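Local coordinates for protein F1 (Vaccinia virus ankara, PDB 4D2M) that probably blocks apoptosis of the infected cell by capturing the BH3 segment of Bim in the groove of a Bcl-2-like helical fold, at residues 91-96 and 140-145; 133-138 and 172-177. The protein carries 1 engineered substitution. All coordinates share one frame; numbering follows the deposited sequence.

How the contacts relate
Both contacts draw on helix 135-150, and they meet where I142 CD1 touches F174 CZ at 3.6 Å; their centres are about 13 Å apart. Contact 1 is the core one: helix 80-99 crosses the middle of helix 135-150 through buried residues, mostly small or aliphatic, with a serine hydroxyl near a helix carbonyl, its proton having other acceptors within reach. Contact 2 lies farther out, about 16 Å from the chain centre against 8 Å, and pairs the start of the same helix with helix 172-180. Partly buried, it uses larger and more polar side chains, an arginine, a tyrosine and a lysine, with bridging waters. The bound peptide and the second subunit reach both.

Contact 1: residues 91-96 and 140-145; sequences IYCDKV and ATISFI
C93 and V96, one turn apart on helix 80-99, face I142, S143 and A140 of helix 135-150. The apolar part of the contact is made by short side chains. C93 SG lies anti to its own carbonyl carbon (chi1 -71°) and reaches the branch of I142, 3.7 Å from CG2, with I142 CB slightly farther off. V96 enters with one methyl: CG1, anti to the backbone N (chi1 169°), comes within 4.0 Å of A140 CA and 4.4 Å of A140 CB. Because A140 directs its CB away from the partner helix, V96 meets mainly its backbone, an approach that a small residue permits. The same V96 methyl also lies 3.7 Å from S143 OG.

The polar part centres on S143. Its OG sits 3.1 Å from C93 O, within hydrogen-bonding distance of a helix carbonyl, but that carbonyl also has the hydroxyl of S97 as a partner. S143 OG is itself hydrogen-bonded to S97 OG and weakly to L139 O, so its proton has more than one possible destination. Serine suits this place: it is small enough to allow close approach, and its buried hydroxyl finds its partners within the two helices.

The segment axes come within 8.9 Å and cross at -70°, so the touching surface is short, with the CA atoms of C93 and S143 nearest at 5.7 Å. The site is enclosed by further helices: I142 and T141 lean on I169 of helix 155-169, S143 and F144 on M104 of helix 101-111, and Y65 of the second subunit packs on C93 and I142. On the peptide side, V96 and A140 touch the bound BH3 segment, placing this crossing beside the groove, where helix 135-150 runs through the middle of the helical bundle.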
# COMPACT_ATOMS: atom_id res chain seq x y z
N ILE A 91 -27.64 -8.04 8.18
CA ILE A 91 -28.97 -8.51 7.81
C ILE A 91 -29.32 -8.10 6.38
O ILE A 91 -29.76 -8.93 5.58
CB ILE A 91 -30.04 -7.96 8.79
CG1 ILE A 91 -29.84 -8.58 10.18
CG2 ILE A 91 -31.45 -8.26 8.29
CD1 ILE A 91 -30.62 -7.89 11.28
N TYR A 92 -29.12 -6.83 6.06
CA TYR A 92 -29.60 -6.28 4.80
C TYR A 92 -28.74 -6.69 3.60
O TYR A 92 -29.28 -6.97 2.52
CB TYR A 92 -29.69 -4.76 4.90
CG TYR A 92 -30.90 -4.27 5.66
CD1 TYR A 92 -31.06 -4.57 7.01
CD2 TYR A 92 -31.89 -3.51 5.04
CE1 TYR A 92 -32.17 -4.14 7.72
CE2 TYR A 92 -33.00 -3.07 5.74
CZ TYR A 92 -33.13 -3.39 7.08
OH TYR A 92 -34.24 -2.95 7.78
N CYS A 93 -27.42 -6.73 3.77
CA CYS A 93 -26.53 -7.07 2.66
C CYS A 93 -26.47 -8.58 2.41
O CYS A 93 -26.21 -9.01 1.29
CB CYS A 93 -25.12 -6.54 2.91
SG CYS A 93 -25.00 -4.75 2.78
N ASP A 94 -26.71 -9.37 3.45
CA ASP A 94 -26.78 -10.82 3.28
C ASP A 94 -27.96 -11.17 2.38
O ASP A 94 -27.85 -12.04 1.52
CB ASP A 94 -26.91 -11.54 4.62
CG ASP A 94 -25.59 -11.64 5.36
OD1 ASP A 94 -24.62 -10.96 4.97
OD2 ASP A 94 -25.53 -12.41 6.35
N LYS A 95 -29.07 -10.48 2.58
CA LYS A 95 -30.28 -10.73 1.79
C LYS A 95 -30.07 -10.31 0.33
O LYS A 95 -30.43 -11.05 -0.58
CB LYS A 95 -31.47 -9.99 2.38
CG LYS A 95 -32.81 -10.43 1.80
CD LYS A 95 -33.98 -9.71 2.46
CE LYS A 95 -35.31 -10.26 1.96
NZ LYS A 95 -35.44 -10.18 0.48
N VAL A 96 -29.50 -9.13 0.13
CA VAL A 96 -29.19 -8.65 -1.21
C VAL A 96 -28.21 -9.61 -1.87
O VAL A 96 -28.41 -10.00 -3.02
CB VAL A 96 -28.59 -7.20 -1.16
CG1 VAL A 96 -27.99 -6.76 -2.51
CG2 VAL A 96 -29.66 -6.22 -0.72
N ALA A 140 -26.41 -2.67 -2.40
CA ALA A 140 -25.97 -3.50 -3.51
C ALA A 140 -24.48 -3.33 -3.76
O ALA A 140 -23.78 -4.29 -4.09
CB ALA A 140 -26.77 -3.18 -4.76
N THR A 141 -23.99 -2.11 -3.60
CA THR A 141 -22.58 -1.83 -3.84
C THR A 141 -21.72 -2.52 -2.78
O THR A 141 -20.68 -3.10 -3.09
CB THR A 141 -22.28 -0.32 -3.82
OG1 THR A 141 -23.11 0.34 -4.78
CG2 THR A 141 -20.82 -0.07 -4.16
N ILE A 142 -22.15 -2.45 -1.53
CA ILE A 142 -21.47 -3.14 -0.45
C ILE A 142 -21.40 -4.63 -0.75
O ILE A 142 -20.34 -5.25 -0.64
CB ILE A 142 -22.17 -2.91 0.90
CG1 ILE A 142 -22.12 -1.43 1.28
CG2 ILE A 142 -21.51 -3.74 2.00
CD1 ILE A 142 -23.05 -1.04 2.41
N SER A 143 -22.53 -5.21 -1.14
CA SER A 143 -22.59 -6.63 -1.45
C SER A 143 -21.65 -6.99 -2.60
O SER A 143 -20.98 -8.01 -2.55
CB SER A 143 -24.03 -7.04 -1.80
OG SER A 143 -24.85 -7.04 -0.64
N PHE A 144 -21.61 -6.14 -3.62
CA PHE A 144 -20.72 -6.39 -4.75
C PHE A 144 -19.26 -6.29 -4.33
O PHE A 144 -18.45 -7.15 -4.67
CB PHE A 144 -21.01 -5.42 -5.89
CG PHE A 144 -20.07 -5.57 -7.05
CD1 PHE A 144 -20.15 -6.68 -7.88
CD2 PHE A 144 -19.11 -4.61 -7.31
CE1 PHE A 144 -19.28 -6.83 -8.94
CE2 PHE A 144 -18.24 -4.75 -8.38
CZ PHE A 144 -18.33 -5.86 -9.19
N ILE A 145 -18.92 -5.24 -3.59
CA ILE A 145 -17.55 -5.05 -3.11
C ILE A 145 -17.14 -6.19 -2.19
O ILE A 145 -16.00 -6.63 -2.20
CB ILE A 145 -17.38 -3.70 -2.37
CG1 ILE A 145 -17.58 -2.52 -3.33
CG2 ILE A 145 -16.01 -3.60 -1.70
CD1 ILE A 145 -16.57 -2.46 -4.46

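Contact 2: residues 133-138 and 172-177; sequences KGLGVR and DCFVDY
CG of Y177 stands anti to its carbonyl carbon (chi1 -84°), and the side chains of Y177 and L135 lie alongside one another, running opposite ways. L135 CB settles over the centre of the Y177 ring, 3.9 Å from the centroid and almost on the ring normal, in a CH-pi contact; L135 CD1 continues to Y177 CB at 3.7 Å and also touches the F174 ring. Tyrosine fits here because its far end is polar: OH lies 3.0 Å from K133 O, which meets the ring at its edge, and a water links the same hydroxyl to L135 N.

C173 turns SG anti to its backbone N (chi1 163°), bringing the sulfur over the centre of the R138 guanidinium, 3.5 Å from CZ. The aliphatic part of R138 lies against F174, with R138 CB 3.6 Å from F174 CD1. R138 NH1 bonds G134 O at 2.8 Å, tilted out of the guanidinium plane, and NH2 forms a salt bridge with D171, which also uses OD1 to hold F174 N. Arginine thus ties the turn before helix 135-150 to the start of helix 172-180. Nearer the solvent, a water accepts from both K133 NZ and C173 N.

The start of helix 135-150 lines the BH3 groove, as the corresponding helix does in Bcl-2 relatives: G136 N bonds a polar side chain of the bound peptide and L135 packs on an aromatic one, while R138 turns toward helix 172-180 and pairs with D171 of its own chain.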
# COMPACT_ATOMS: atom_id res chain seq x y z
N LYS A 133 -30.40 8.39 -4.54
CA LYS A 133 -30.34 8.50 -3.08
C LYS A 133 -31.16 7.42 -2.38
O LYS A 133 -31.54 7.57 -1.22
CB LYS A 133 -30.83 9.89 -2.66
CG LYS A 133 -29.90 11.02 -3.08
CD LYS A 133 -28.61 11.01 -2.27
CE LYS A 133 -27.56 11.92 -2.88
NZ LYS A 133 -26.20 11.64 -2.32
N GLY A 134 -31.43 6.32 -3.08
CA GLY A 134 -32.12 5.19 -2.48
C GLY A 134 -31.18 4.34 -1.65
O GLY A 134 -29.96 4.41 -1.82
N LEU A 135 -31.74 3.55 -0.74
CA LEU A 135 -30.94 2.68 0.11
C LEU A 135 -30.37 1.51 -0.69
O LEU A 135 -29.25 1.06 -0.43
CB LEU A 135 -31.77 2.15 1.27
CG LEU A 135 -31.10 1.12 2.18
CD1 LEU A 135 -29.95 1.74 2.96
CD2 LEU A 135 -32.11 0.49 3.13
N GLY A 136 -31.15 1.03 -1.65
CA GLY A 136 -30.81 -0.17 -2.41
C GLY A 136 -29.46 -0.14 -3.10
O GLY A 136 -28.70 -1.11 -3.01
N VAL A 137 -29.15 0.94 -3.80
CA VAL A 137 -27.92 1.01 -4.58
C VAL A 137 -26.70 0.98 -3.66
O VAL A 137 -25.63 0.49 -4.03
CB VAL A 137 -27.88 2.27 -5.48
CG1 VAL A 137 -27.78 3.56 -4.66
CG2 VAL A 137 -26.73 2.17 -6.48
N ARG A 138 -26.87 1.47 -2.44
CA ARG A 138 -25.80 1.50 -1.46
C ARG A 138 -25.56 0.11 -0.87
O ARG A 138 -24.42 -0.31 -0.71
CB ARG A 138 -26.11 2.51 -0.36
CG ARG A 138 -25.90 3.95 -0.81
CD ARG A 138 -26.85 4.93 -0.16
NE ARG A 138 -26.54 6.30 -0.59
CZ ARG A 138 -27.05 6.88 -1.68
NH1 ARG A 138 -27.91 6.23 -2.45
NH2 ARG A 138 -26.70 8.12 -1.98
N ASP A 172 -23.69 10.92 3.36
CA ASP A 172 -24.65 11.39 4.35
C ASP A 172 -25.98 10.67 4.23
O ASP A 172 -26.62 10.35 5.23
CB ASP A 172 -24.86 12.90 4.21
CG ASP A 172 -23.57 13.69 4.39
OD1 ASP A 172 -22.74 13.28 5.23
OD2 ASP A 172 -23.40 14.71 3.69
N CYS A 173 -26.38 10.40 2.99
CA CYS A 173 -27.63 9.71 2.72
C CYS A 173 -27.65 8.30 3.31
O CYS A 173 -28.63 7.90 3.94
CB CYS A 173 -27.88 9.65 1.21
SG CYS A 173 -29.10 8.43 0.72
N PHE A 174 -26.57 7.56 3.12
CA PHE A 174 -26.48 6.20 3.65
C PHE A 174 -26.47 6.21 5.17
O PHE A 174 -27.14 5.40 5.81
CB PHE A 174 -25.23 5.48 3.13
CG PHE A 174 -25.15 4.04 3.55
CD1 PHE A 174 -26.11 3.13 3.15
CD2 PHE A 174 -24.11 3.59 4.35
CE1 PHE A 174 -26.04 1.80 3.54
CE2 PHE A 174 -24.03 2.27 4.74
CZ PHE A 174 -25.00 1.37 4.33
N VAL A 175 -25.70 7.13 5.74
CA VAL A 175 -25.63 7.28 7.18
C VAL A 175 -27.02 7.54 7.76
O VAL A 175 -27.41 6.94 8.76
CB VAL A 175 -24.68 8.43 7.57
CG1 VAL A 175 -24.72 8.71 9.08
CG2 VAL A 175 -23.27 8.09 7.14
N ASP A 176 -27.77 8.43 7.11
CA ASP A 176 -29.12 8.75 7.55
C ASP A 176 -29.99 7.51 7.56
O ASP A 176 -30.81 7.33 8.46
CB ASP A 176 -29.74 9.84 6.67
CG ASP A 176 -29.03 11.17 6.80
OD1 ASP A 176 -28.34 11.38 7.82
OD2 ASP A 176 -29.17 12.01 5.89
N TYR A 177 -29.81 6.64 6.57
CA TYR A 177 -30.60 5.41 6.49
C TYR A 177 -30.28 4.47 7.65
O TYR A 177 -31.18 3.98 8.32
CB TYR A 177 -30.35 4.70 5.16
CG TYR A 177 -31.19 5.20 4.01
CD1 TYR A 177 -32.57 5.06 4.03
CD2 TYR A 177 -30.61 5.79 2.90
CE1 TYR A 177 -33.35 5.52 2.98
CE2 TYR A 177 -31.38 6.25 1.85
CZ TYR A 177 -32.75 6.11 1.89
OH TYR A 177 -33.52 6.56 0.85
O HOH W 1 -25.88 12.03 0.61
O HOH W 2 -34.58 4.17 -0.45